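Local coordinates for protein peroxiredoxin (Mycobacterium tuberculosis, PDB 5EPF) that probably reduces hydrogen peroxide and organic hydroperoxides to water and alcohols as a thiol-specific peroxidase, protecting the cell against oxidative stress, at residues F18-Q23 with Y95-D100; L30-L34 with I129-R133; P38-Y44 with A71-S77. All coordinates share one frame; numbering follows the deposited sequence.

Interaction 1 of 3, residues F18-Q23 with Y95-D100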
ATOM      1  N   PHE A  18      -1.368 -12.961  -0.888  1.00  9.73           N
ATOM      2  CA  PHE A  18      -0.485 -12.971   0.277  1.00  9.43           C
ATOM      3  C   PHE A  18      -1.301 -12.644   1.515  1.00  9.44           C
ATOM      4  O   PHE A  18      -2.410 -12.110   1.425  1.00  9.43           O
ATOM      5  CB  PHE A  18       0.699 -11.981   0.146  1.00  9.57           C
ATOM      6  CG  PHE A  18       0.286 -10.517   0.111  1.00  9.21           C
ATOM      7  CD1 PHE A  18       0.043  -9.823   1.290  1.00 10.24           C
ATOM      8  CD2 PHE A  18       0.150  -9.837  -1.090  1.00  9.59           C
ATOM      9  CE1 PHE A  18      -0.332  -8.476   1.258  1.00 11.52           C
ATOM     10  CE2 PHE A  18      -0.208  -8.495  -1.115  1.00  9.63           C
ATOM     11  CZ  PHE A  18      -0.455  -7.816   0.053  1.00 11.45           C
ATOM     12  N   GLU A  19      -0.690 -12.903   2.683  1.00  9.47           N
ATOM     13  CA  GLU A  19      -1.273 -12.608   3.991  0.80 10.12           C
ATOM     14  C   GLU A  19      -0.238 -11.930   4.869  1.00  9.77           C
ATOM     15  O   GLU A  19       0.921 -12.350   4.917  1.00 11.07           O
ATOM     16  CB  GLU A  19      -1.738 -13.884   4.717  0.80 14.36           C
ATOM     17  CG  GLU A  19      -2.957 -14.544   4.105  0.80 18.42           C
ATOM     18  CD  GLU A  19      -3.442 -15.724   4.932  0.80 21.42           C
ATOM     19  OE1 GLU A  19      -2.794 -16.073   5.951  0.80 23.40           O
ATOM     20  OE2 GLU A  19      -4.484 -16.302   4.567  0.80 23.28           O
ATOM     21  N   LEU A  20      -0.669 -10.885   5.572  1.00  9.10           N
ATOM     22  CA  LEU A  20       0.163 -10.178   6.546  1.00  9.20           C
ATOM     23  C   LEU A  20      -0.739  -9.625   7.636  1.00  8.59           C
ATOM     24  O   LEU A  20      -1.911  -9.338   7.373  1.00  9.56           O
ATOM     25  CB  LEU A  20       0.893  -8.984   5.910  1.00  8.78           C
ATOM     26  CG  LEU A  20       2.044  -9.303   4.961  1.00  8.68           C
ATOM     27  CD1 LEU A  20       2.562  -8.010   4.373  1.00  9.63           C
ATOM     28  CD2 LEU A  20       3.164 -10.079   5.641  1.00  9.83           C
ATOM     29  N   PRO A  21      -0.215  -9.399   8.845  1.00  9.40           N
ATOM     30  CA  PRO A  21      -1.028  -8.776   9.899  1.00  9.97           C
ATOM     31  C   PRO A  21      -1.202  -7.273   9.710  1.00  9.33           C
ATOM     32  O   PRO A  21      -0.283  -6.567   9.280  1.00 10.36           O
ATOM     33  CB  PRO A  21      -0.218  -9.055  11.168  1.00 10.54           C
ATOM     34  CG  PRO A  21       1.208  -9.107  10.686  1.00 10.84           C
ATOM     35  CD  PRO A  21       1.141  -9.749   9.305  1.00 10.62           C
ATOM     36  N   ASP A  22      -2.392  -6.785  10.062  1.00  9.65           N
ATOM     37  CA  ASP A  22      -2.671  -5.355  10.090  1.00 10.01           C
ATOM     38  C   ASP A  22      -2.218  -4.761  11.427  1.00  9.94           C
ATOM     39  O   ASP A  22      -1.562  -5.428  12.237  1.00 10.24           O
ATOM     40  CB  ASP A  22      -4.138  -5.065   9.744  1.00 11.72           C
ATOM     41  CG  ASP A  22      -5.128  -5.557  10.805  1.00 12.63           C
ATOM     42  OD1 ASP A  22      -4.715  -5.866  11.961  1.00 11.61           O
ATOM     43  OD2 ASP A  22      -6.346  -5.594  10.511  1.00 14.88           O
ATOM     44  N   GLN A  23      -2.601  -3.511  11.681  1.00 10.25           N
ATOM     45  CA  GLN A  23      -2.147  -2.777  12.861  1.00 10.33           C
ATOM     46  C   GLN A  23      -2.734  -3.317  14.162  1.00 12.09           C
ATOM     47  O   GLN A  23      -2.314  -2.873  15.229  1.00 13.37           O
ATOM     48  CB  GLN A  23      -2.414  -1.267  12.732  1.00 10.72           C
ATOM     49  CG  GLN A  23      -3.885  -0.889  12.564  1.00 10.24           C
ATOM     50  CD  GLN A  23      -4.264  -0.697  11.101  1.00  9.55           C
ATOM     51  OE1 GLN A  23      -4.006  -1.572  10.259  1.00  9.75           O
ATOM     52  NE2 GLN A  23      -4.875   0.446  10.788  1.00  9.41           N
ATOM     53  N   TYR A  95      -7.963   2.905   7.435  1.00  9.48           N
ATOM     54  CA  TYR A  95      -7.635   1.838   6.498  1.00  8.30           C
ATOM     55  C   TYR A  95      -6.524   0.984   7.106  1.00  7.75           C
ATOM     56  O   TYR A  95      -5.852   1.404   8.059  1.00  8.34           O
ATOM     57  CB  TYR A  95      -7.241   2.407   5.118  1.00  7.73           C
ATOM     58  CG  TYR A  95      -6.097   3.407   5.133  1.00  6.58           C
ATOM     59  CD1 TYR A  95      -4.772   2.977   5.071  1.00  7.89           C
ATOM     60  CD2 TYR A  95      -6.337   4.793   5.177  1.00  7.35           C
ATOM     61  CE1 TYR A  95      -3.727   3.859   5.083  1.00  7.54           C
ATOM     62  CE2 TYR A  95      -5.272   5.698   5.187  1.00  7.45           C
ATOM     63  CZ  TYR A  95      -3.969   5.227   5.143  1.00  6.83           C
ATOM     64  OH  TYR A  95      -2.886   6.081   5.126  1.00  8.00           O
ATOM     65  N   PRO A  96      -6.274  -0.202   6.555  1.00  8.25           N
ATOM     66  CA  PRO A  96      -5.239  -1.082   7.110  1.00  8.17           C
ATOM     67  C   PRO A  96      -3.820  -0.643   6.768  1.00  6.97           C
ATOM     68  O   PRO A  96      -3.534  -0.179   5.656  1.00  8.03           O
ATOM     69  CB  PRO A  96      -5.552  -2.439   6.455  1.00  8.79           C
ATOM     70  CG  PRO A  96      -6.959  -2.316   5.909  1.00  8.95           C
ATOM     71  CD  PRO A  96      -7.047  -0.876   5.491  1.00  8.78           C
ATOM     72  N   LEU A  97      -2.928  -0.833   7.741  1.00  7.84           N
ATOM     73  CA  LEU A  97      -1.482  -0.794   7.536  1.00  7.55           C
ATOM     74  C   LEU A  97      -0.963  -2.193   7.816  1.00  7.64           C
ATOM     75  O   LEU A  97      -1.160  -2.708   8.924  1.00  9.40           O
ATOM     76  CB  LEU A  97      -0.802   0.176   8.501  1.00  7.48           C
ATOM     77  CG  LEU A  97      -1.205   1.648   8.423  1.00  7.26           C
ATOM     78  CD1 LEU A  97      -0.364   2.442   9.406  1.00  9.07           C
ATOM     79  CD2 LEU A  97      -1.030   2.223   7.017  1.00  8.15           C
ATOM     80  N   LEU A  98      -0.315  -2.810   6.825  1.00  7.63           N
ATOM     81  CA  LEU A  98       0.212  -4.159   6.961  1.00  7.91           C
ATOM     82  C   LEU A  98       1.686  -4.119   7.343  1.00  7.34           C
ATOM     83  O   LEU A  98       2.454  -3.270   6.861  1.00  7.96           O
ATOM     84  CB  LEU A  98       0.040  -4.953   5.663  1.00  8.25           C
ATOM     85  CG  LEU A  98      -1.390  -5.026   5.115  1.00  9.25           C
ATOM     86  CD1 LEU A  98      -1.394  -5.893   3.865  1.00  9.88           C
ATOM     87  CD2 LEU A  98      -2.364  -5.557   6.171  1.00 10.29           C
ATOM     88  N   SER A  99       2.081  -5.052   8.200  1.00  8.09           N
ATOM     89  CA  SER A  99       3.474  -5.203   8.609  1.00  8.26           C
ATOM     90  C   SER A  99       4.074  -6.372   7.840  1.00  8.92           C
ATOM     91  O   SER A  99       3.634  -7.517   8.006  1.00 10.12           O
ATOM     92  CB  SER A  99       3.567  -5.457  10.110  1.00  9.63           C
ATOM     93  OG  SER A  99       4.898  -5.763  10.497  1.00  9.71           O
ATOM     94  N   ASP A 100       5.078  -6.070   7.024  1.00  9.00           N
ATOM     95  CA  ASP A 100       5.811  -7.041   6.217  1.00  9.13           C
ATOM     96  C   ASP A 100       7.168  -7.245   6.884  1.00 10.79           C
ATOM     97  O   ASP A 100       8.203  -6.813   6.382  1.00 10.24           O
ATOM     98  CB  ASP A 100       5.951  -6.454   4.804  1.00  9.28           C
ATOM     99  CG  ASP A 100       6.555  -7.413   3.805  1.00  9.76           C
ATOM    100  OD1 ASP A 100       6.382  -8.649   3.911  1.00 10.00           O
ATOM    101  OD2 ASP A 100       7.180  -6.908   2.850  1.00 10.78           O
TER
HETATM  102  O   HOH W   1       0.637  -3.626  10.890  1.00 11.29           O
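Residues 18-23 and 95-100 meet as two short strands that belong to different sheets: strand 19-21 of the N-terminal hairpin passes strand 97-99, an outermost strand of the central sheet, with 5.3 Å between their axes and 101° between their directions. At such an angle no regular pairing can continue, and one backbone bond marks the crossing, Ser99 N to Pro21 O at 3.0 Å, with the donor almost in line with the carbonyl. The same oxygen accepts a CA-H...O contact from Leu98, while Asp22 CA makes another to Leu97 O. A water links the two segments beside the crossing, donating firmly to Leu97 O and weakly to Pro21 O.

Beyond it, the primary amide of Gln23 takes over the part a peptide group would play. With CG set between backbone N and carbonyl carbon (chi1 60°) and the chain bent at chi2, the amide is turned onto the backbone where strand 97-99 begins. OE1 accepts Leu97 N at 2.8 Å, the donor standing above the carbonyl plane, and NE2 gives a nearly straight bond (167°) to Tyr95 O at 3.1 Å, so both ends of the amide are held and its rotation is fixed.

The other flank is made by apolar side chains. Leu98 CD1 comes to the edge of the Phe18 ring, 3.8 Å from CE1. Both methyls of Leu20 meet Ser99 O, and its CD1 also touches CB of Asp100, whose carboxylate accepts the N-H groups of Val105 and Ala106 at the start of helix 104-109.

Phe18 and Leu20 pack on helix 104-109, Pro21 and Gln23 on helix 81-91, and Leu98 reaches across to Val74 of strand 72-77, which carries the central sheet onward from strand 97-99.

Interaction 2 of 3, residues L30-L34 with I129-R133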
ATOM      1  N   LEU A  30      -4.760 -10.524   0.720  1.00  9.32           N
ATOM      2  CA  LEU A  30      -5.027  -9.672  -0.442  1.00  9.55           C
ATOM      3  C   LEU A  30      -6.345 -10.027  -1.121  1.00  9.07           C
ATOM      4  O   LEU A  30      -7.142  -9.140  -1.439  1.00  9.49           O
ATOM      5  CB  LEU A  30      -3.862  -9.726  -1.432  1.00  9.27           C
ATOM      6  CG  LEU A  30      -4.085  -8.870  -2.688  1.00 10.17           C
ATOM      7  CD1 LEU A  30      -4.166  -7.375  -2.373  1.00 11.52           C
ATOM      8  CD2 LEU A  30      -3.026  -9.145  -3.739  1.00 10.95           C
ATOM      9  N   SER A  31      -6.591 -11.317  -1.353  1.00  9.65           N
ATOM     10  CA  SER A  31      -7.813 -11.717  -2.055  1.00 11.51           C
ATOM     11  C   SER A  31      -9.081 -11.338  -1.279  1.00 12.40           C
ATOM     12  O   SER A  31     -10.121 -11.051  -1.890  1.00 14.16           O
ATOM     13  CB  SER A  31      -7.764 -13.213  -2.347  1.00 13.34           C
ATOM     14  OG  SER A  31      -7.622 -13.944  -1.139  1.00 14.72           O
ATOM     15  N   VAL A  32      -9.016 -11.304   0.050  1.00 12.01           N
ATOM     16  CA  VAL A  32     -10.160 -10.851   0.836  1.00 12.43           C
ATOM     17  C   VAL A  32     -10.229  -9.328   0.851  1.00 10.77           C
ATOM     18  O   VAL A  32     -11.325  -8.746   0.783  1.00 11.18           O
ATOM     19  CB  VAL A  32     -10.145 -11.456   2.254  1.00 13.46           C
ATOM     20  CG1 VAL A  32     -11.329 -10.947   3.053  1.00 14.89           C
ATOM     21  CG2 VAL A  32     -10.125 -12.979   2.190  1.00 14.99           C
ATOM     22  N   LEU A  33      -9.071  -8.646   0.918  1.00  9.74           N
ATOM     23  CA  LEU A  33      -9.073  -7.187   0.807  1.00  9.72           C
ATOM     24  C   LEU A  33      -9.667  -6.721  -0.522  1.00 10.83           C
ATOM     25  O   LEU A  33     -10.241  -5.634  -0.594  1.00 12.17           O
ATOM     26  CB  LEU A  33      -7.646  -6.658   0.981  1.00  9.10           C
ATOM     27  CG  LEU A  33      -7.025  -6.840   2.368  1.00  8.74           C
ATOM     28  CD1 LEU A  33      -5.522  -6.661   2.322  1.00 10.03           C
ATOM     29  CD2 LEU A  33      -7.669  -5.900   3.378  1.00 11.26           C
ATOM     30  N   LEU A  34      -9.531  -7.522  -1.577  1.00  9.55           N
ATOM     31  CA  LEU A  34     -10.060  -7.229  -2.901  1.00 11.27           C
ATOM     32  C   LEU A  34     -11.546  -7.540  -3.039  1.00 13.45           C
ATOM     33  O   LEU A  34     -12.087  -7.358  -4.131  1.00 15.26           O
ATOM     34  CB  LEU A  34      -9.279  -8.042  -3.933  1.00 11.33           C
ATOM     35  CG  LEU A  34      -7.864  -7.501  -4.210  1.00  9.98           C
ATOM     36  CD1 LEU A  34      -7.083  -8.548  -5.003  1.00 11.44           C
ATOM     37  CD2 LEU A  34      -7.891  -6.174  -4.969  1.00 10.19           C
ATOM     38  N   ILE A 129      -4.210  -2.556  -7.700  1.00  6.98           N
ATOM     39  CA  ILE A 129      -4.444  -3.978  -7.956  1.00  7.61           C
ATOM     40  C   ILE A 129      -5.938  -4.214  -8.155  1.00  8.25           C
ATOM     41  O   ILE A 129      -6.746  -3.892  -7.278  1.00  8.69           O
ATOM     42  CB  ILE A 129      -3.914  -4.839  -6.797  1.00  7.72           C
ATOM     43  CG1 ILE A 129      -2.425  -4.532  -6.519  1.00  8.65           C
ATOM     44  CG2 ILE A 129      -4.175  -6.345  -7.078  1.00  8.91           C
ATOM     45  CD1 ILE A 129      -1.893  -5.152  -5.232  1.00  9.35           C
ATOM     46  N   ASP A 130      -6.312  -4.792  -9.300  1.00  8.30           N
ATOM     47  CA  ASP A 130      -7.716  -5.041  -9.577  1.00  9.00           C
ATOM     48  C   ASP A 130      -8.183  -6.305  -8.840  1.00 10.17           C
ATOM     49  O   ASP A 130      -7.390  -7.056  -8.264  1.00 10.45           O
ATOM     50  CB  ASP A 130      -7.924  -5.223 -11.085  1.00 10.33           C
ATOM     51  CG  ASP A 130      -9.313  -4.813 -11.567  1.00 12.01           C
ATOM     52  OD1 ASP A 130     -10.226  -4.586 -10.735  1.00 12.40           O
ATOM     53  OD2 ASP A 130      -9.468  -4.736 -12.810  1.00 13.87           O
ATOM     54  N   THR A 131      -9.497  -6.565  -8.904  1.00 10.71           N
ATOM     55  CA  THR A 131     -10.082  -7.673  -8.145  1.00 12.10           C
ATOM     56  C   THR A 131      -9.619  -9.036  -8.637  1.00 13.54           C
ATOM     57  O   THR A 131      -9.693 -10.008  -7.877  1.00 14.81           O
ATOM     58  CB  THR A 131     -11.615  -7.600  -8.128  1.00 13.67           C
ATOM     59  OG1 THR A 131     -12.118  -7.606  -9.465  1.00 16.34           O
ATOM     60  CG2 THR A 131     -12.077  -6.347  -7.428  1.00 13.51           C
ATOM     61  N   ASP A 132      -9.148  -9.130  -9.880  1.00 12.69           N
ATOM     62  CA  ASP A 132      -8.564 -10.361 -10.404  1.00 13.31           C
ATOM     63  C   ASP A 132      -7.051 -10.415 -10.231  1.00 13.21           C
ATOM     64  O   ASP A 132      -6.380 -11.235 -10.865  1.00 14.40           O
ATOM     65  CB  ASP A 132      -8.939 -10.550 -11.878  1.00 14.44           C
ATOM     66  CG  ASP A 132      -8.441  -9.417 -12.762  1.00 15.80           C
ATOM     67  OD1 ASP A 132      -7.764  -8.489 -12.260  1.00 14.15           O
ATOM     68  OD2 ASP A 132      -8.714  -9.480 -13.978  1.00 19.25           O
ATOM     69  N   ARG A 133      -6.500  -9.523  -9.423  1.00 11.55           N
ATOM     70  CA  ARG A 133      -5.085  -9.452  -9.075  1.00 11.15           C
ATOM     71  C   ARG A 133      -4.193  -8.907 -10.188  1.00 10.27           C
ATOM     72  O   ARG A 133      -2.959  -8.935 -10.051  1.00 11.11           O
ATOM     73  CB  ARG A 133      -4.539 -10.729  -8.415  1.00 12.95           C
ATOM     74  CG  ARG A 133      -5.022 -10.880  -6.962  1.00 15.77           C
ATOM     75  CD  ARG A 133      -4.457 -12.103  -6.251  1.00 19.00           C
ATOM     76  NE  ARG A 133      -5.126 -13.317  -6.692  1.00 21.33           N
ATOM     77  CZ  ARG A 133      -4.575 -14.255  -7.456  1.00 22.69           C
ATOM     78  NH1 ARG A 133      -3.317 -14.152  -7.862  1.00 22.27           N
ATOM     79  NH2 ARG A 133      -5.288 -15.314  -7.802  1.00 23.91           N
TER
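Leu34 turns its CG away from its own carbonyl carbon (chi1 -75°), and Leu30 sends its CG out opposite the backbone N (chi1 179°); together these torsions bring both leucines of segment 30-34 against the turn that follows strand 125-129. Leu34 makes the closer fit. Its CD2 rests 3.4 Å from Ile129 O and equally near Asp130 O, while CD1 meets Arg133 CG at 3.7 Å, the two side chains crossing at about a right angle. Leu30 CD2 lies against the next methylene, 4.1 Å from Arg133 CD, and its CD1 approaches Ile129 CD1. The arginine thus offers its aliphatic stem to the leucines, then bends at chi3 and delivers NH1 to Val15 O. On the exposed side, Thr131 CG2 sits 3.4 Å from Leu34 O.

The loop shapes itself by its own bonds: Arg133 N returns to Asp130 O, and Asp130 OD1 receives Thr131 N from above the carboxylate plane. Asp130 to Arg133 form a type I beta turn that links the antiparallel strands 125-129 and 135-139 into a beta hairpin at the edge of the thioredoxin-like sheet, against which helix 30-33 is laid by van der Waals contacts of methyl and methylene groups.

Interaction 3 of 3, residues P38-Y44 with A71-S77; sequences PVVLFFY and ASRVGIS
Gly75 supplies the hollow and Phe42 the bump: the phenyl ring lies flat over the glycine, whose CA stands 3.6 Å from the ring centroid, close to the normal. Setting CG between backbone N and carbonyl carbon (chi1 69°) folds the ring back over the neighbouring strand. Tyr44 crowds in from two residues further along, its edge toward the same CA, and Ser77 CB lies over its ring face. The Phe42 face and the Tyr44 edge thus both close on Gly75 CA.

On the opposite face of the sheet, Ile76 is the filling piece. Its CG2 sits centrally over the Phe43 ring, 3.6 Å from the centroid, and also meets Leu41 CD1 at 3.6 Å, wedged between the two. Leu41 CD1 then touches Val74 CG1, and Val74 CG2 meets Val39 CG1 at 3.8 Å, continuing the row of interlocked methyls.

Six backbone bonds, from Ser72 N to Pro38 O through Tyr44 N to Ile76 O, hold the strands in parallel register. The strand axes approach to 4.6 Å. Joined through helices 50-61 and 63-68, they form the beta-alpha-beta unit of the thioredoxin fold, in which Tyr44 packs on Cys52, the probable peroxidatic cysteine.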
ATOM      1  N   PRO A  38     -10.963  -2.827  -6.309  1.00  9.27           N
ATOM      2  CA  PRO A  38      -9.498  -2.736  -6.343  1.00  8.62           C
ATOM      3  C   PRO A  38      -8.908  -2.292  -5.013  1.00  8.41           C
ATOM      4  O   PRO A  38      -9.557  -1.634  -4.197  1.00 10.13           O
ATOM      5  CB  PRO A  38      -9.259  -1.680  -7.434  1.00  9.50           C
ATOM      6  CG  PRO A  38     -10.476  -1.801  -8.336  1.00 10.78           C
ATOM      7  CD  PRO A  38     -11.592  -1.998  -7.357  1.00 10.42           C
ATOM      8  N   VAL A  39      -7.657  -2.675  -4.811  1.00  7.75           N
ATOM      9  CA  VAL A  39      -6.856  -2.243  -3.664  1.00  7.67           C
ATOM     10  C   VAL A  39      -5.703  -1.385  -4.177  1.00  6.83           C
ATOM     11  O   VAL A  39      -4.976  -1.789  -5.094  1.00  7.69           O
ATOM     12  CB  VAL A  39      -6.295  -3.455  -2.888  1.00  8.93           C
ATOM     13  CG1 VAL A  39      -5.154  -3.027  -1.966  1.00 10.18           C
ATOM     14  CG2 VAL A  39      -7.410  -4.176  -2.085  1.00 10.55           C
ATOM     15  N   VAL A  40      -5.495  -0.231  -3.561  1.00  6.73           N
ATOM     16  CA  VAL A  40      -4.313   0.585  -3.801  1.00  6.14           C
ATOM     17  C   VAL A  40      -3.335   0.258  -2.672  1.00  6.12           C
ATOM     18  O   VAL A  40      -3.530   0.677  -1.520  1.00  6.82           O
ATOM     19  CB  VAL A  40      -4.654   2.077  -3.849  1.00  6.68           C
ATOM     20  CG1 VAL A  40      -3.390   2.882  -4.156  1.00  8.04           C
ATOM     21  CG2 VAL A  40      -5.727   2.346  -4.884  1.00  8.89           C
ATOM     22  N   LEU A  41      -2.297  -0.520  -3.003  1.00  5.98           N
ATOM     23  CA  LEU A  41      -1.336  -1.053  -2.037  1.00  5.41           C
ATOM     24  C   LEU A  41      -0.101  -0.162  -2.105  1.00  5.19           C
ATOM     25  O   LEU A  41       0.617  -0.171  -3.111  1.00  6.30           O
ATOM     26  CB  LEU A  41      -0.971  -2.502  -2.389  1.00  6.32           C
ATOM     27  CG  LEU A  41      -0.027  -3.209  -1.413  1.00  6.56           C
ATOM     28  CD1 LEU A  41      -0.689  -3.383  -0.034  1.00  7.97           C
ATOM     29  CD2 LEU A  41       0.417  -4.553  -1.996  1.00  8.72           C
ATOM     30  N   PHE A  42       0.121   0.647  -1.073  1.00  5.79           N
ATOM     31  CA  PHE A  42       1.183   1.642  -1.111  1.00  5.49           C
ATOM     32  C   PHE A  42       2.289   1.260  -0.136  1.00  5.61           C
ATOM     33  O   PHE A  42       2.084   1.272   1.085  1.00  6.39           O
ATOM     34  CB  PHE A  42       0.676   3.088  -0.976  1.00  6.44           C
ATOM     35  CG  PHE A  42       0.103   3.500   0.382  1.00  6.94           C
ATOM     36  CD1 PHE A  42       0.892   4.185   1.307  1.00  7.26           C
ATOM     37  CD2 PHE A  42      -1.243   3.317   0.681  1.00  6.96           C
ATOM     38  CE1 PHE A  42       0.367   4.619   2.519  1.00  8.01           C
ATOM     39  CE2 PHE A  42      -1.776   3.750   1.908  1.00  7.31           C
ATOM     40  CZ  PHE A  42      -0.968   4.412   2.803  1.00  8.03           C
ATOM     41  N   PHE A  43       3.454   0.905  -0.689  1.00  6.22           N
ATOM     42  CA  PHE A  43       4.640   0.591   0.103  1.00  6.46           C
ATOM     43  C   PHE A  43       5.329   1.901   0.467  1.00  6.85           C
ATOM     44  O   PHE A  43       5.641   2.721  -0.408  1.00  7.08           O
ATOM     45  CB  PHE A  43       5.624  -0.232  -0.728  1.00  7.44           C
ATOM     46  CG  PHE A  43       5.265  -1.679  -0.888  1.00  7.57           C
ATOM     47  CD1 PHE A  43       5.782  -2.648  -0.039  1.00  8.02           C
ATOM     48  CD2 PHE A  43       4.446  -2.078  -1.936  1.00  7.61           C
ATOM     49  CE1 PHE A  43       5.452  -4.000  -0.217  1.00  9.01           C
ATOM     50  CE2 PHE A  43       4.129  -3.408  -2.141  1.00  8.86           C
ATOM     51  CZ  PHE A  43       4.632  -4.375  -1.276  1.00  9.08           C
ATOM     52  N   TYR A  44       5.621   2.072   1.750  1.00  7.13           N
ATOM     53  CA  TYR A  44       6.351   3.252   2.193  1.00  7.04           C
ATOM     54  C   TYR A  44       7.555   2.837   3.026  1.00  7.57           C
ATOM     55  O   TYR A  44       7.511   1.817   3.724  1.00  8.33           O
ATOM     56  CB  TYR A  44       5.462   4.233   2.981  1.00  7.94           C
ATOM     57  CG  TYR A  44       4.716   3.629   4.162  1.00  7.50           C
ATOM     58  CD1 TYR A  44       5.315   3.514   5.417  1.00  8.48           C
ATOM     59  CD2 TYR A  44       3.390   3.207   4.023  1.00  8.89           C
ATOM     60  CE1 TYR A  44       4.610   2.979   6.503  1.00  8.53           C
ATOM     61  CE2 TYR A  44       2.699   2.671   5.088  1.00  8.59           C
ATOM     62  CZ  TYR A  44       3.305   2.570   6.320  1.00  8.52           C
ATOM     63  OH  TYR A  44       2.589   2.048   7.361  1.00  9.52           O
ATOM     64  N   ALA A  71     -13.020   1.487  -4.261  1.00 13.86           N
ATOM     65  CA  ALA A  71     -11.664   0.983  -4.136  1.00 12.66           C
ATOM     66  C   ALA A  71     -11.200   1.234  -2.713  1.00 12.79           C
ATOM     67  O   ALA A  71     -11.704   2.127  -2.030  1.00 15.98           O
ATOM     68  CB  ALA A  71     -10.719   1.669  -5.135  1.00 12.18           C
ATOM     69  N   SER A  72     -10.227   0.455  -2.271  0.54 12.13           N
ATOM     70  CA  SER A  72      -9.725   0.607  -0.921  0.54 11.78           C
ATOM     71  C   SER A  72      -8.212   0.798  -0.904  0.54 11.17           C
ATOM     72  O   SER A  72      -7.487   0.409  -1.816  0.54 13.34           O
ATOM     73  CB  SER A  72     -10.117  -0.580  -0.066  0.54 11.95           C
ATOM     74  OG  SER A  72      -9.417  -1.716  -0.504  0.54 10.94           O
ATOM     75  N   ARG A  73      -7.761   1.418   0.162  1.00  8.84           N
ATOM     76  CA  ARG A  73      -6.378   1.824   0.366  1.00  9.42           C
ATOM     77  C   ARG A  73      -5.773   0.904   1.417  1.00  7.62           C
ATOM     78  O   ARG A  73      -6.406   0.633   2.433  1.00  8.68           O
ATOM     79  CB  ARG A  73      -6.387   3.260   0.958  1.00 13.09           C
ATOM     80  CG  ARG A  73      -7.174   4.289   0.123  1.00 13.95           C
ATOM     81  CD  ARG A  73      -7.674   5.444   0.970  1.00 14.14           C
ATOM     82  NE  ARG A  73      -8.749   4.975   1.801  1.00 16.57           N
ATOM     83  CZ  ARG A  73      -9.174   5.575   2.895  1.00 13.85           C
ATOM     84  NH1 ARG A  73      -8.695   6.756   3.284  1.00 12.82           N
ATOM     85  NH2 ARG A  73     -10.142   5.008   3.573  1.00 15.75           N
ATOM     86  N   VAL A  74      -4.547   0.441   1.191  1.00  6.72           N
ATOM     87  CA  VAL A  74      -3.830  -0.409   2.143  1.00  6.54           C
ATOM     88  C   VAL A  74      -2.369   0.024   2.143  1.00  5.45           C
ATOM     89  O   VAL A  74      -1.693  -0.057   1.109  1.00  6.48           O
ATOM     90  CB  VAL A  74      -3.918  -1.906   1.797  1.00  7.62           C
ATOM     91  CG1 VAL A  74      -3.093  -2.748   2.780  1.00  7.99           C
ATOM     92  CG2 VAL A  74      -5.376  -2.385   1.775  1.00  8.74           C
ATOM     93  N   GLY A  75      -1.861   0.495   3.303  1.00  6.21           N
ATOM     94  CA  GLY A  75      -0.443   0.800   3.418  1.00  6.62           C
ATOM     95  C   GLY A  75       0.341  -0.429   3.819  1.00  6.30           C
ATOM     96  O   GLY A  75      -0.206  -1.345   4.432  1.00  7.72           O
ATOM     97  N   ILE A  76       1.633  -0.447   3.497  1.00  6.80           N
ATOM     98  CA  ILE A  76       2.475  -1.595   3.820  1.00  6.85           C
ATOM     99  C   ILE A  76       3.916  -1.130   3.953  1.00  7.19           C
ATOM    100  O   ILE A  76       4.401  -0.302   3.170  1.00  7.24           O
ATOM    101  CB  ILE A  76       2.297  -2.730   2.777  1.00  6.97           C
ATOM    102  CG1 ILE A  76       3.191  -3.942   3.075  1.00  7.89           C
ATOM    103  CG2 ILE A  76       2.476  -2.210   1.347  1.00  7.73           C
ATOM    104  CD1 ILE A  76       2.873  -5.154   2.203  1.00  9.35           C
ATOM    105  N   SER A  77       4.599  -1.653   4.967  1.00  7.12           N
ATOM    106  CA  SER A  77       6.031  -1.409   5.118  1.00  7.49           C
ATOM    107  C   SER A  77       6.616  -2.554   5.939  1.00  6.98           C
ATOM    108  O   SER A  77       5.889  -3.431   6.413  1.00  8.18           O
ATOM    109  CB  SER A  77       6.309  -0.070   5.815  1.00  7.98           C
ATOM    110  OG  SER A  77       5.980  -0.204   7.194  1.00  8.04           O
TER

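The three contacts show how chemistry follows position in a fold. Interaction 3 lies at the centre of the chain and pairs adjacent strands of the main sheet through regular backbone bonding and interlocked side chains on both faces. Interaction 1, also buried, works at the side of that sheet: Leu98 N bonds to Gly75 O, and Asp100 N, just past the strand, probably to Ser77 O, so residues 95-100 join interaction 3 on one flank and the crossing hairpin on the other. Interaction 2, partly buried and nearer the surface, relies on van der Waals contacts, methyls against carbonyl oxygens and the arginine stem. It connects to the rest through Ile129 N to Val39 O and Leu30 N to Phe18 O.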